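Local coordinates for protein (soluble lytic transglycosylase SLT70) (Escherichia coli, PDB 1QSA) that cleaves the glycosidic bonds between N-acetylmuramic acid and N-acetylglucosamine in peptidoglycan, leaving a 1,6-anhydro bond in the N-acetylmuramic acid residue, at residues 260-265 / 272-277; 277-282 / 286-291; 290-295 / 302-307. All coordinates share one frame; numbering follows the deposited sequence.

Interaction 1 of 3, residues 260-265 / 272-277; sequences WRLMGN and AKWRDD
Arg275 lies against Leu262 where the loop after helix 248-260 meets helix 269-280. Both belong to the alpha-superhelix of Slt70, and the contact joins the loop after one helix to the next helix in the chain. The two side chains run past each other in opposite directions. Leu262 CB rests on the aliphatic part of the arginine, 4.0 Å from Arg275 CD. CG of Arg275 is anti to the backbone N (chi1 174°), and the chain then bends at chi3. This bend brings the guanidinium back to the loop backbone. There Arg275 NH1 donates to Leu262 O at 2.9 Å. The bond is nearly straight at hydrogen (170°), and the oxygen sits in the guanidinium plane.

The other edge of the same group holds the neighbouring Asp276 side-on. Arg275 NE and NH2 both reach Asp276 OD1 from above the same face of the carboxylate plane, with NE at 3.0 Å from OD1. Bonds at two edges should fix the rotation of the guanidinium. Ala272 CA lies over one of its faces.

The side chains of Leu262 and Trp274 cross at about a right angle, with Leu262 CD1 4.0 Å from Trp274 CE3. Met263 turns its sulfur back to the arginine, SD 4.1 Å from Arg275 CD. A water accepts from Arg275 NH1 at 3.2 Å and donates to Gly264 O at 3.1 Å.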
ATOM      1  N   TRP A 260       5.709  14.991  18.444  1.00 18.21           N
ATOM      2  CA  TRP A 260       6.052  14.211  17.259  1.00 19.99           C
ATOM      3  C   TRP A 260       7.128  14.893  16.432  1.00 21.20           C
ATOM      4  O   TRP A 260       7.887  14.232  15.718  1.00 21.54           O
ATOM      5  CB  TRP A 260       4.829  14.052  16.347  1.00 20.34           C
ATOM      6  CG  TRP A 260       4.037  12.826  16.597  1.00 20.24           C
ATOM      7  CD1 TRP A 260       2.811  12.747  17.184  1.00 19.75           C
ATOM      8  CD2 TRP A 260       4.417  11.484  16.270  1.00 19.10           C
ATOM      9  NE1 TRP A 260       2.400  11.432  17.248  1.00 20.33           N
ATOM     10  CE2 TRP A 260       3.367  10.639  16.694  1.00 19.25           C
ATOM     11  CE3 TRP A 260       5.538  10.916  15.657  1.00 20.27           C
ATOM     12  CZ2 TRP A 260       3.406   9.254  16.524  1.00 19.88           C
ATOM     13  CZ3 TRP A 260       5.578   9.529  15.487  1.00 22.25           C
ATOM     14  CH2 TRP A 260       4.516   8.720  15.922  1.00 19.68           C
ATOM     15  N   ARG A 261       7.134  16.225  16.472  1.00 20.60           N
ATOM     16  CA  ARG A 261       8.078  17.017  15.696  1.00 20.35           C
ATOM     17  C   ARG A 261       9.368  17.358  16.444  1.00 20.11           C
ATOM     18  O   ARG A 261      10.205  18.089  15.926  1.00 19.76           O
ATOM     19  CB  ARG A 261       7.417  18.308  15.187  1.00 21.78           C
ATOM     20  CG  ARG A 261       6.037  18.141  14.548  1.00 24.60           C
ATOM     21  CD  ARG A 261       5.988  17.023  13.516  1.00 31.36           C
ATOM     22  NE  ARG A 261       6.961  17.185  12.444  1.00 35.05           N
ATOM     23  CZ  ARG A 261       6.883  16.557  11.273  1.00 39.91           C
ATOM     24  NH1 ARG A 261       5.857  15.753  11.014  1.00 41.33           N
ATOM     25  NH2 ARG A 261       7.815  16.754  10.351  1.00 41.65           N
ATOM     26  N   LEU A 262       9.514  16.848  17.662  1.00 19.40           N
ATOM     27  CA  LEU A 262      10.718  17.104  18.460  1.00 19.92           C
ATOM     28  C   LEU A 262      11.498  15.805  18.663  1.00 20.03           C
ATOM     29  O   LEU A 262      12.148  15.615  19.686  1.00 20.38           O
ATOM     30  CB  LEU A 262      10.343  17.727  19.806  1.00 18.57           C
ATOM     31  CG  LEU A 262       9.767  19.147  19.728  1.00 19.31           C
ATOM     32  CD1 LEU A 262       9.301  19.614  21.097  1.00 19.38           C
ATOM     33  CD2 LEU A 262      10.808  20.099  19.150  1.00 18.50           C
ATOM     34  N   MET A 263      11.404  14.918  17.674  1.00 22.79           N
ATOM     35  CA  MET A 263      12.071  13.617  17.695  1.00 26.51           C
ATOM     36  C   MET A 263      13.409  13.618  16.968  1.00 28.75           C
ATOM     37  O   MET A 263      14.049  12.569  16.855  1.00 29.53           O
ATOM     38  CB  MET A 263      11.182  12.554  17.045  1.00 26.78           C
ATOM     39  CG  MET A 263       9.945  12.208  17.844  1.00 28.06           C
ATOM     40  SD  MET A 263      10.367  11.595  19.483  1.00 27.15           S
ATOM     41  CE  MET A 263       8.744  11.385  20.180  1.00 25.17           C
ATOM     42  N   GLY A 264      13.800  14.775  16.443  1.00 29.59           N
ATOM     43  CA  GLY A 264      15.055  14.882  15.722  1.00 32.61           C
ATOM     44  C   GLY A 264      16.276  14.928  16.621  1.00 35.10           C
ATOM     45  O   GLY A 264      16.173  15.051  17.839  1.00 34.77           O
ATOM     46  N   ASN A 265      17.442  14.819  15.999  1.00 39.82           N
ATOM     47  CA  ASN A 265      18.734  14.852  16.696  1.00 43.64           C
ATOM     48  C   ASN A 265      19.107  16.265  17.166  1.00 44.37           C
ATOM     49  O   ASN A 265      19.837  16.447  18.144  1.00 45.63           O
ATOM     50  CB  ASN A 265      19.825  14.325  15.746  1.00 47.21           C
ATOM     51  CG  ASN A 265      19.664  14.846  14.303  1.00 49.61           C
ATOM     52  OD1 ASN A 265      18.971  15.836  14.055  1.00 51.87           O
ATOM     53  ND2 ASN A 265      20.309  14.172  13.354  1.00 50.92           N
ATOM     54  N   ALA A 272      13.671  19.042  24.564  1.00 23.57           N
ATOM     55  CA  ALA A 272      13.635  17.626  24.936  1.00 22.52           C
ATOM     56  C   ALA A 272      12.904  17.406  26.262  1.00 22.28           C
ATOM     57  O   ALA A 272      12.170  16.427  26.423  1.00 20.52           O
ATOM     58  CB  ALA A 272      15.047  17.045  25.002  1.00 22.09           C
ATOM     59  N   LYS A 273      13.109  18.311  27.217  1.00 22.33           N
ATOM     60  CA  LYS A 273      12.449  18.223  28.517  1.00 23.02           C
ATOM     61  C   LYS A 273      10.939  18.445  28.350  1.00 22.11           C
ATOM     62  O   LYS A 273      10.118  17.722  28.929  1.00 22.43           O
ATOM     63  CB  LYS A 273      13.039  19.263  29.476  1.00 25.54           C
ATOM     64  CG  LYS A 273      12.398  19.303  30.846  1.00 29.31           C
ATOM     65  CD  LYS A 273      13.116  20.319  31.727  1.00 34.18           C
ATOM     66  CE  LYS A 273      12.466  20.440  33.089  1.00 35.48           C
ATOM     67  NZ  LYS A 273      13.182  21.441  33.939  1.00 39.25           N
ATOM     68  N   TRP A 274      10.583  19.443  27.548  1.00 21.56           N
ATOM     69  CA  TRP A 274       9.180  19.752  27.294  1.00 20.61           C
ATOM     70  C   TRP A 274       8.529  18.563  26.587  1.00 18.92           C
ATOM     71  O   TRP A 274       7.436  18.142  26.948  1.00 19.37           O
ATOM     72  CB  TRP A 274       9.072  21.001  26.414  1.00 20.75           C
ATOM     73  CG  TRP A 274       7.665  21.483  26.234  1.00 22.99           C
ATOM     74  CD1 TRP A 274       7.014  22.408  26.996  1.00 22.96           C
ATOM     75  CD2 TRP A 274       6.720  21.031  25.250  1.00 22.96           C
ATOM     76  NE1 TRP A 274       5.717  22.554  26.560  1.00 23.11           N
ATOM     77  CE2 TRP A 274       5.509  21.724  25.489  1.00 24.38           C
ATOM     78  CE3 TRP A 274       6.773  20.107  24.195  1.00 23.65           C
ATOM     79  CZ2 TRP A 274       4.356  21.520  24.712  1.00 22.76           C
ATOM     80  CZ3 TRP A 274       5.622  19.901  23.419  1.00 23.47           C
ATOM     81  CH2 TRP A 274       4.434  20.608  23.687  1.00 22.33           C
ATOM     82  N   ARG A 275       9.219  18.026  25.586  1.00 20.48           N
ATOM     83  CA  ARG A 275       8.726  16.882  24.812  1.00 19.91           C
ATOM     84  C   ARG A 275       8.464  15.681  25.708  1.00 20.51           C
ATOM     85  O   ARG A 275       7.404  15.065  25.634  1.00 18.77           O
ATOM     86  CB  ARG A 275       9.736  16.491  23.729  1.00 19.21           C
ATOM     87  CG  ARG A 275       9.388  15.217  22.957  1.00 18.59           C
ATOM     88  CD  ARG A 275      10.620  14.621  22.280  1.00 19.83           C
ATOM     89  NE  ARG A 275      11.576  14.168  23.288  1.00 19.80           N
ATOM     90  CZ  ARG A 275      12.904  14.251  23.188  1.00 21.09           C
ATOM     91  NH1 ARG A 275      13.489  14.742  22.102  1.00 20.36           N
ATOM     92  NH2 ARG A 275      13.652  13.814  24.188  1.00 20.62           N
ATOM     93  N   ASP A 276       9.421  15.349  26.574  1.00 19.63           N
ATOM     94  CA  ASP A 276       9.239  14.197  27.447  1.00 20.85           C
ATOM     95  C   ASP A 276       8.139  14.365  28.476  1.00 21.98           C
ATOM     96  O   ASP A 276       7.491  13.380  28.865  1.00 21.44           O
ATOM     97  CB  ASP A 276      10.569  13.765  28.078  1.00 20.51           C
ATOM     98  CG  ASP A 276      11.518  13.152  27.054  1.00 22.34           C
ATOM     99  OD1 ASP A 276      11.090  12.885  25.908  1.00 21.49           O
ATOM    100  OD2 ASP A 276      12.698  12.937  27.380  1.00 21.63           O
ATOM    101  N   ASP A 277       7.917  15.601  28.916  1.00 22.74           N
ATOM    102  CA  ASP A 277       6.844  15.872  29.866  1.00 23.68           C
ATOM    103  C   ASP A 277       5.524  15.670  29.109  1.00 22.90           C
ATOM    104  O   ASP A 277       4.597  15.051  29.625  1.00 23.40           O
ATOM    105  CB  ASP A 277       6.935  17.306  30.405  1.00 26.60           C
ATOM    106  CG  ASP A 277       5.705  17.706  31.223  1.00 30.24           C
ATOM    107  OD1 ASP A 277       5.639  17.364  32.428  1.00 32.36           O
ATOM    108  OD2 ASP A 277       4.796  18.358  30.657  1.00 33.51           O
TER
HETATM  109  O   HOH W   1      16.393  14.266  20.874  1.00 32.53           O

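Interaction 2 of 3, residues 277-282 / 286-291; sequences DAIMRS and SLIERR. With SO4 (sulfate ion), chain D.
A single residue, Ile279, reaches three residues of 286-291, each with a different carbon, and no hydrogen bond crosses between the segments. Its CG1 meets Leu287 CG at 4.0 Å. Its CG2 passes alongside Ile288, 4.1 Å from Ile288 CG1, the two side chains running in opposite directions. Its CD1, at the end of the longer branch, touches Arg291 CB at 3.9 Å. With CG1 beside the backbone N (chi1 -57°) and CD1 extended beyond it (chi2 171°), this branch lies across the aliphatic start of the arginine at about a right angle.

The contact packs two successive helices of the alpha-superhelix: helix 269-280 ends, the chain turns, and helix 285-298 begins. Were Ile279 cut back to an alanine, a gap would probably open between the two helices, leaving Leu287, Ile288 and the base of the Arg291 chain without their apolar partner. The guanidinium of Arg291 has its own partner, a salt bridge from NE to Asp276.

At the turn, Ser282 OG lies 3.7 Å from Leu287 CD2. That hydroxyl is hydrogen-bonded to Ser284 N and to Asp256. A sulfate, probably from the crystallisation liquor, sits at the start of helix 285-298. Ser286 N donates to its O1 at 2.9 Å. Ser286 OG bonds the same oxygen, also at 2.9 Å, and Ser284 OG and Thr285 N bind the ion as well.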
ATOM      1  N   ASP A 277       7.917  15.601  28.916  1.00 22.74           N
ATOM      2  CA  ASP A 277       6.844  15.872  29.866  1.00 23.68           C
ATOM      3  C   ASP A 277       5.524  15.670  29.109  1.00 22.90           C
ATOM      4  O   ASP A 277       4.597  15.051  29.625  1.00 23.40           O
ATOM      5  CB  ASP A 277       6.935  17.306  30.405  1.00 26.60           C
ATOM      6  CG  ASP A 277       5.705  17.706  31.223  1.00 30.24           C
ATOM      7  OD1 ASP A 277       5.639  17.364  32.428  1.00 32.36           O
ATOM      8  OD2 ASP A 277       4.796  18.358  30.657  1.00 33.51           O
ATOM      9  N   ALA A 278       5.468  16.161  27.872  1.00 22.14           N
ATOM     10  CA  ALA A 278       4.270  16.013  27.042  1.00 22.18           C
ATOM     11  C   ALA A 278       3.952  14.536  26.801  1.00 22.00           C
ATOM     12  O   ALA A 278       2.806  14.107  26.972  1.00 22.30           O
ATOM     13  CB  ALA A 278       4.442  16.740  25.713  1.00 20.96           C
ATOM     14  N   ILE A 279       4.972  13.742  26.474  1.00 21.22           N
ATOM     15  CA  ILE A 279       4.749  12.319  26.223  1.00 20.31           C
ATOM     16  C   ILE A 279       4.326  11.574  27.491  1.00 21.55           C
ATOM     17  O   ILE A 279       3.521  10.648  27.421  1.00 20.32           O
ATOM     18  CB  ILE A 279       5.963  11.645  25.544  1.00 19.76           C
ATOM     19  CG1 ILE A 279       6.282  12.362  24.228  1.00 20.47           C
ATOM     20  CG2 ILE A 279       5.634  10.187  25.207  1.00 20.24           C
ATOM     21  CD1 ILE A 279       7.567  11.923  23.586  1.00 21.53           C
ATOM     22  N   MET A 280       4.839  12.001  28.645  1.00 22.76           N
ATOM     23  CA  MET A 280       4.477  11.383  29.926  1.00 25.50           C
ATOM     24  C   MET A 280       2.984  11.565  30.216  1.00 25.89           C
ATOM     25  O   MET A 280       2.363  10.721  30.860  1.00 25.78           O
ATOM     26  CB  MET A 280       5.295  11.989  31.078  1.00 26.92           C
ATOM     27  CG  MET A 280       6.735  11.491  31.171  1.00 30.49           C
ATOM     28  SD  MET A 280       6.825   9.720  31.525  1.00 34.87           S
ATOM     29  CE  MET A 280       6.404   9.691  33.279  1.00 35.68           C
ATOM     30  N   ARG A 281       2.417  12.659  29.708  1.00 26.37           N
ATOM     31  CA  ARG A 281       1.004  12.974  29.889  1.00 26.57           C
ATOM     32  C   ARG A 281       0.129  12.511  28.720  1.00 26.22           C
ATOM     33  O   ARG A 281      -1.082  12.741  28.711  1.00 26.68           O
ATOM     34  CB  ARG A 281       0.835  14.483  30.070  1.00 29.58           C
ATOM     35  CG  ARG A 281       1.486  15.026  31.319  1.00 33.82           C
ATOM     36  CD  ARG A 281       0.877  16.365  31.709  1.00 40.72           C
ATOM     37  NE  ARG A 281       1.656  17.507  31.237  1.00 43.45           N
ATOM     38  CZ  ARG A 281       1.297  18.775  31.416  1.00 46.31           C
ATOM     39  NH1 ARG A 281       0.158  19.072  32.034  1.00 47.18           N
ATOM     40  NH2 ARG A 281       2.069  19.751  30.961  1.00 48.24           N
ATOM     41  N   SER A 282       0.742  11.851  27.745  1.00 24.87           N
ATOM     42  CA  SER A 282       0.028  11.388  26.560  1.00 23.83           C
ATOM     43  C   SER A 282      -0.687  10.049  26.692  1.00 23.68           C
ATOM     44  O   SER A 282      -0.323   9.203  27.511  1.00 24.38           O
ATOM     45  CB  SER A 282       0.984  11.330  25.365  1.00 23.24           C
ATOM     46  OG  SER A 282       0.295  10.960  24.181  1.00 21.83           O
ATOM     47  N   SER A 286       1.126   5.364  19.619  1.00 16.24           N
ATOM     48  CA  SER A 286       2.125   5.564  18.571  1.00 16.22           C
ATOM     49  C   SER A 286       3.200   6.579  18.972  1.00 15.65           C
ATOM     50  O   SER A 286       4.361   6.388  18.643  1.00 14.55           O
ATOM     51  CB  SER A 286       1.458   5.943  17.237  1.00 18.25           C
ATOM     52  OG  SER A 286       0.717   7.137  17.374  1.00 20.95           O
ATOM     53  N   LEU A 287       2.819   7.621  19.715  1.00 15.54           N
ATOM     54  CA  LEU A 287       3.784   8.626  20.170  1.00 15.11           C
ATOM     55  C   LEU A 287       4.769   8.018  21.180  1.00 15.10           C
ATOM     56  O   LEU A 287       5.977   8.247  21.096  1.00 15.49           O
ATOM     57  CB  LEU A 287       3.064   9.821  20.786  1.00 15.70           C
ATOM     58  CG  LEU A 287       3.939  10.958  21.340  1.00 16.65           C
ATOM     59  CD1 LEU A 287       4.895  11.520  20.269  1.00 18.12           C
ATOM     60  CD2 LEU A 287       3.025  12.049  21.896  1.00 18.36           C
ATOM     61  N   ILE A 288       4.246   7.238  22.125  1.00 14.20           N
ATOM     62  CA  ILE A 288       5.087   6.579  23.128  1.00 14.34           C
ATOM     63  C   ILE A 288       6.030   5.604  22.421  1.00 11.94           C
ATOM     64  O   ILE A 288       7.206   5.534  22.760  1.00 12.49           O
ATOM     65  CB  ILE A 288       4.228   5.835  24.187  1.00 13.52           C
ATOM     66  CG1 ILE A 288       3.358   6.847  24.943  1.00 15.43           C
ATOM     67  CG2 ILE A 288       5.138   5.073  25.161  1.00 13.85           C
ATOM     68  CD1 ILE A 288       2.177   6.235  25.708  1.00 15.83           C
ATOM     69  N   GLU A 289       5.524   4.876  21.421  1.00 12.30           N
ATOM     70  CA  GLU A 289       6.366   3.944  20.665  1.00 12.86           C
ATOM     71  C   GLU A 289       7.487   4.684  19.936  1.00 12.78           C
ATOM     72  O   GLU A 289       8.625   4.188  19.851  1.00 11.79           O
ATOM     73  CB  GLU A 289       5.529   3.140  19.664  1.00 13.06           C
ATOM     74  CG  GLU A 289       4.657   2.081  20.345  1.00 12.93           C
ATOM     75  CD  GLU A 289       3.760   1.343  19.375  1.00 17.01           C
ATOM     76  OE1 GLU A 289       3.191   1.989  18.465  1.00 16.42           O
ATOM     77  OE2 GLU A 289       3.629   0.111  19.514  1.00 16.86           O
ATOM     78  N   ARG A 290       7.170   5.859  19.383  1.00 13.27           N
ATOM     79  CA  ARG A 290       8.197   6.647  18.695  1.00 13.77           C
ATOM     80  C   ARG A 290       9.287   7.055  19.703  1.00 14.32           C
ATOM     81  O   ARG A 290      10.475   7.048  19.371  1.00 13.97           O
ATOM     82  CB  ARG A 290       7.599   7.893  18.024  1.00 14.08           C
ATOM     83  CG  ARG A 290       8.636   8.766  17.276  1.00 15.48           C
ATOM     84  CD  ARG A 290       9.382   7.992  16.177  1.00 18.49           C
ATOM     85  NE  ARG A 290      10.451   8.777  15.548  1.00 20.04           N
ATOM     86  CZ  ARG A 290      11.724   8.770  15.939  1.00 19.54           C
ATOM     87  NH1 ARG A 290      12.106   8.014  16.958  1.00 17.26           N
ATOM     88  NH2 ARG A 290      12.626   9.514  15.306  1.00 21.39           N
ATOM     89  N   ARG A 291       8.878   7.355  20.939  1.00 12.89           N
ATOM     90  CA  ARG A 291       9.819   7.740  21.996  1.00 12.25           C
ATOM     91  C   ARG A 291      10.683   6.543  22.408  1.00 12.35           C
ATOM     92  O   ARG A 291      11.862   6.705  22.734  1.00 11.70           O
ATOM     93  CB  ARG A 291       9.076   8.319  23.197  1.00 13.58           C
ATOM     94  CG  ARG A 291       9.993   8.887  24.274  1.00 12.77           C
ATOM     95  CD  ARG A 291      10.975   9.895  23.702  1.00 14.13           C
ATOM     96  NE  ARG A 291      11.899  10.427  24.713  1.00 15.15           N
ATOM     97  CZ  ARG A 291      13.044   9.848  25.059  1.00 16.47           C
ATOM     98  NH1 ARG A 291      13.399   8.682  24.523  1.00 13.87           N
ATOM     99  NH2 ARG A 291      13.816  10.420  25.982  1.00 17.89           N
TER
HETATM  100  S   SO4 D 703      -2.708   6.428  18.915  1.00 34.28           S
HETATM  101  O1  SO4 D 703      -1.546   5.663  18.437  1.00 32.42           O
HETATM  102  O2  SO4 D 703      -3.077   5.951  20.271  1.00 35.40           O
HETATM  103  O3  SO4 D 703      -2.407   7.870  18.957  1.00 32.04           O
HETATM  104  O4  SO4 D 703      -3.842   6.210  17.997  1.00 36.64           O

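Interaction 3 of 3, residues 290-295 / 302-307; sequences RRVRMA and RGLNTW
Trp307 spreads one face of its indole against the bent side chain of Arg291. Arg291 CG, anti to its backbone nitrogen, is the bump: it sits over the five-membered ring, 3.5 Å from its centroid and 14° off the normal, a CH-pi contact. The turn at chi2 then carries the guanidinium over the NE1 side of the indole, with Arg291 CZ 3.3 Å from Trp307 NE1. The two planes are 33° apart, so the groups do not stack flat.

Helices 285-298 and 301-310 form an antiparallel hairpin of the alpha-superhelix. Their axes approach to 8.5 Å in these segments, at 162° between directions. Gly303 and Ala295 probably allow this closeness: a CB at Gly303 would lie only 3.5 Å from Ala295 CB. Ala295 CB fits into the hollow at Gly303, 3.8 Å from Gly303 C and 3.7 Å from Leu304 N. Val292 fills the next space: CG1 meets Leu304 CD1 at 3.9 Å, and CG2 meets Trp307 CB at 3.8 Å.

No hydrogen bond joins the segments, and Arg291 NH2 and Trp307 NE1 are both donors. Fit, not polar pairing, probably holds them, and the guanidinium must look to Asp276 for a counter-charge.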
ATOM      1  N   ARG A 290       7.170   5.859  19.383  1.00 13.27           N
ATOM      2  CA  ARG A 290       8.197   6.647  18.695  1.00 13.77           C
ATOM      3  C   ARG A 290       9.287   7.055  19.703  1.00 14.32           C
ATOM      4  O   ARG A 290      10.475   7.048  19.371  1.00 13.97           O
ATOM      5  CB  ARG A 290       7.599   7.893  18.024  1.00 14.08           C
ATOM      6  CG  ARG A 290       8.636   8.766  17.276  1.00 15.48           C
ATOM      7  CD  ARG A 290       9.382   7.992  16.177  1.00 18.49           C
ATOM      8  NE  ARG A 290      10.451   8.777  15.548  1.00 20.04           N
ATOM      9  CZ  ARG A 290      11.724   8.770  15.939  1.00 19.54           C
ATOM     10  NH1 ARG A 290      12.106   8.014  16.958  1.00 17.26           N
ATOM     11  NH2 ARG A 290      12.626   9.514  15.306  1.00 21.39           N
ATOM     12  N   ARG A 291       8.878   7.355  20.939  1.00 12.89           N
ATOM     13  CA  ARG A 291       9.819   7.740  21.996  1.00 12.25           C
ATOM     14  C   ARG A 291      10.683   6.543  22.408  1.00 12.35           C
ATOM     15  O   ARG A 291      11.862   6.705  22.734  1.00 11.70           O
ATOM     16  CB  ARG A 291       9.076   8.319  23.197  1.00 13.58           C
ATOM     17  CG  ARG A 291       9.993   8.887  24.274  1.00 12.77           C
ATOM     18  CD  ARG A 291      10.975   9.895  23.702  1.00 14.13           C
ATOM     19  NE  ARG A 291      11.899  10.427  24.713  1.00 15.15           N
ATOM     20  CZ  ARG A 291      13.044   9.848  25.059  1.00 16.47           C
ATOM     21  NH1 ARG A 291      13.399   8.682  24.523  1.00 13.87           N
ATOM     22  NH2 ARG A 291      13.816  10.420  25.982  1.00 17.89           N
ATOM     23  N   VAL A 292      10.086   5.348  22.426  1.00 12.24           N
ATOM     24  CA  VAL A 292      10.828   4.117  22.733  1.00 11.38           C
ATOM     25  C   VAL A 292      11.886   3.928  21.642  1.00 12.60           C
ATOM     26  O   VAL A 292      13.036   3.554  21.922  1.00 11.18           O
ATOM     27  CB  VAL A 292       9.885   2.867  22.732  1.00 11.84           C
ATOM     28  CG1 VAL A 292      10.688   1.574  22.740  1.00 12.05           C
ATOM     29  CG2 VAL A 292       8.935   2.912  23.939  1.00 12.45           C
ATOM     30  N   ARG A 293      11.498   4.178  20.394  1.00 10.69           N
ATOM     31  CA  ARG A 293      12.438   4.031  19.279  1.00 10.99           C
ATOM     32  C   ARG A 293      13.588   5.022  19.373  1.00 11.93           C
ATOM     33  O   ARG A 293      14.719   4.684  19.013  1.00 13.08           O
ATOM     34  CB  ARG A 293      11.723   4.112  17.927  1.00 10.64           C
ATOM     35  CG  ARG A 293      10.845   2.880  17.668  1.00  9.91           C
ATOM     36  CD  ARG A 293      10.294   2.800  16.249  1.00 10.12           C
ATOM     37  NE  ARG A 293       9.613   1.513  16.066  1.00 12.19           N
ATOM     38  CZ  ARG A 293       8.301   1.317  16.226  1.00 14.19           C
ATOM     39  NH1 ARG A 293       7.486   2.339  16.437  1.00 14.35           N
ATOM     40  NH2 ARG A 293       7.789   0.101  16.082  1.00 14.75           N
ATOM     41  N   MET A 294      13.314   6.210  19.910  1.00 11.78           N
ATOM     42  CA  MET A 294      14.362   7.219  20.099  1.00 12.33           C
ATOM     43  C   MET A 294      15.395   6.685  21.101  1.00 12.53           C
ATOM     44  O   MET A 294      16.601   6.849  20.915  1.00 12.07           O
ATOM     45  CB  MET A 294      13.777   8.535  20.621  1.00 13.43           C
ATOM     46  CG  MET A 294      14.864   9.563  20.975  1.00 15.56           C
ATOM     47  SD  MET A 294      14.188  11.129  21.511  1.00 18.45           S
ATOM     48  CE  MET A 294      14.097  11.986  19.970  1.00 22.65           C
ATOM     49  N   ALA A 295      14.918   6.051  22.169  1.00 12.56           N
ATOM     50  CA  ALA A 295      15.810   5.470  23.171  1.00 11.98           C
ATOM     51  C   ALA A 295      16.637   4.344  22.546  1.00 12.29           C
ATOM     52  O   ALA A 295      17.845   4.254  22.773  1.00 11.88           O
ATOM     53  CB  ALA A 295      14.991   4.941  24.359  1.00 12.20           C
ATOM     54  N   ARG A 302      18.472   3.491  30.267  1.00 16.46           N
ATOM     55  CA  ARG A 302      17.482   3.945  31.251  1.00 18.77           C
ATOM     56  C   ARG A 302      16.219   4.402  30.544  1.00 18.85           C
ATOM     57  O   ARG A 302      15.101   4.166  31.017  1.00 19.29           O
ATOM     58  CB  ARG A 302      18.022   5.096  32.103  1.00 21.58           C
ATOM     59  CG  ARG A 302      19.064   4.639  33.066  1.00 29.61           C
ATOM     60  CD  ARG A 302      19.492   5.705  34.049  1.00 36.22           C
ATOM     61  NE  ARG A 302      20.329   5.076  35.071  1.00 42.96           N
ATOM     62  CZ  ARG A 302      21.039   5.729  35.986  1.00 45.18           C
ATOM     63  NH1 ARG A 302      21.039   7.056  36.021  1.00 48.84           N
ATOM     64  NH2 ARG A 302      21.760   5.044  36.862  1.00 46.29           N
ATOM     65  N   GLY A 303      16.411   5.071  29.405  1.00 16.31           N
ATOM     66  CA  GLY A 303      15.289   5.554  28.622  1.00 15.97           C
ATOM     67  C   GLY A 303      14.440   4.417  28.085  1.00 14.24           C
ATOM     68  O   GLY A 303      13.225   4.501  28.074  1.00 15.17           O
ATOM     69  N   LEU A 304      15.081   3.343  27.647  1.00 14.06           N
ATOM     70  CA  LEU A 304      14.345   2.203  27.126  1.00 14.59           C
ATOM     71  C   LEU A 304      13.475   1.630  28.240  1.00 15.20           C
ATOM     72  O   LEU A 304      12.309   1.318  28.019  1.00 15.16           O
ATOM     73  CB  LEU A 304      15.306   1.132  26.603  1.00 15.37           C
ATOM     74  CG  LEU A 304      14.621  -0.139  26.096  1.00 14.77           C
ATOM     75  CD1 LEU A 304      13.660   0.210  24.942  1.00 13.71           C
ATOM     76  CD2 LEU A 304      15.658  -1.177  25.674  1.00 15.86           C
ATOM     77  N   ASN A 305      14.056   1.484  29.430  1.00 16.50           N
ATOM     78  CA  ASN A 305      13.321   0.946  30.576  1.00 18.09           C
ATOM     79  C   ASN A 305      12.131   1.851  30.904  1.00 16.92           C
ATOM     80  O   ASN A 305      11.000   1.385  31.011  1.00 18.27           O
ATOM     81  CB  ASN A 305      14.241   0.821  31.798  1.00 20.26           C
ATOM     82  CG  ASN A 305      13.535   0.186  32.996  1.00 23.63           C
ATOM     83  OD1 ASN A 305      13.293   0.839  34.014  1.00 27.54           O
ATOM     84  ND2 ASN A 305      13.197  -1.089  32.869  1.00 26.35           N
ATOM     85  N   THR A 306      12.386   3.155  30.987  1.00 16.46           N
ATOM     86  CA  THR A 306      11.347   4.129  31.301  1.00 16.37           C
ATOM     87  C   THR A 306      10.190   4.152  30.302  1.00 17.11           C
ATOM     88  O   THR A 306       9.021   4.044  30.677  1.00 15.99           O
ATOM     89  CB  THR A 306      11.932   5.551  31.368  1.00 18.45           C
ATOM     90  OG1 THR A 306      12.874   5.624  32.443  1.00 21.46           O
ATOM     91  CG2 THR A 306      10.821   6.601  31.576  1.00 19.52           C
ATOM     92  N   TRP A 307      10.529   4.292  29.026  1.00 15.86           N
ATOM     93  CA  TRP A 307       9.524   4.380  27.978  1.00 16.13           C
ATOM     94  C   TRP A 307       8.783   3.084  27.617  1.00 16.32           C
ATOM     95  O   TRP A 307       7.596   3.122  27.304  1.00 15.98           O
ATOM     96  CB  TRP A 307      10.119   5.104  26.766  1.00 16.66           C
ATOM     97  CG  TRP A 307      10.478   6.532  27.117  1.00 16.69           C
ATOM     98  CD1 TRP A 307      11.734   7.042  27.276  1.00 17.63           C
ATOM     99  CD2 TRP A 307       9.567   7.602  27.423  1.00 17.93           C
ATOM    100  NE1 TRP A 307      11.664   8.361  27.669  1.00 20.59           N
ATOM    101  CE2 TRP A 307      10.347   8.730  27.767  1.00 20.42           C
ATOM    102  CE3 TRP A 307       8.166   7.716  27.442  1.00 19.96           C
ATOM    103  CZ2 TRP A 307       9.776   9.956  28.125  1.00 20.87           C
ATOM    104  CZ3 TRP A 307       7.597   8.934  27.796  1.00 19.96           C
ATOM    105  CH2 TRP A 307       8.403  10.039  28.133  1.00 21.03           C
TER

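The three contacts follow one another along the chain, interaction 1 first and interaction 3 last. Interactions 1 and 2 share helix 269-280, with centres about 9 Å apart. Interactions 2 and 3 share helix 285-298, with centres about 10 Å apart; those of interactions 1 and 3 are about 12 Å apart. Asp276 and Arg291 tie them together: Asp276 OD1 accepts from Arg291 NE at 2.9 Å as well as from Arg275. Trp307 reaches back to interaction 2, its CZ3 3.5 Å from Ile279 CG2. Met294 CE packs near Met263 O of interaction 1. The contacts pack three successive helices and the loop before them in the alpha-superhelix, away from the predicted catalytic Glu478.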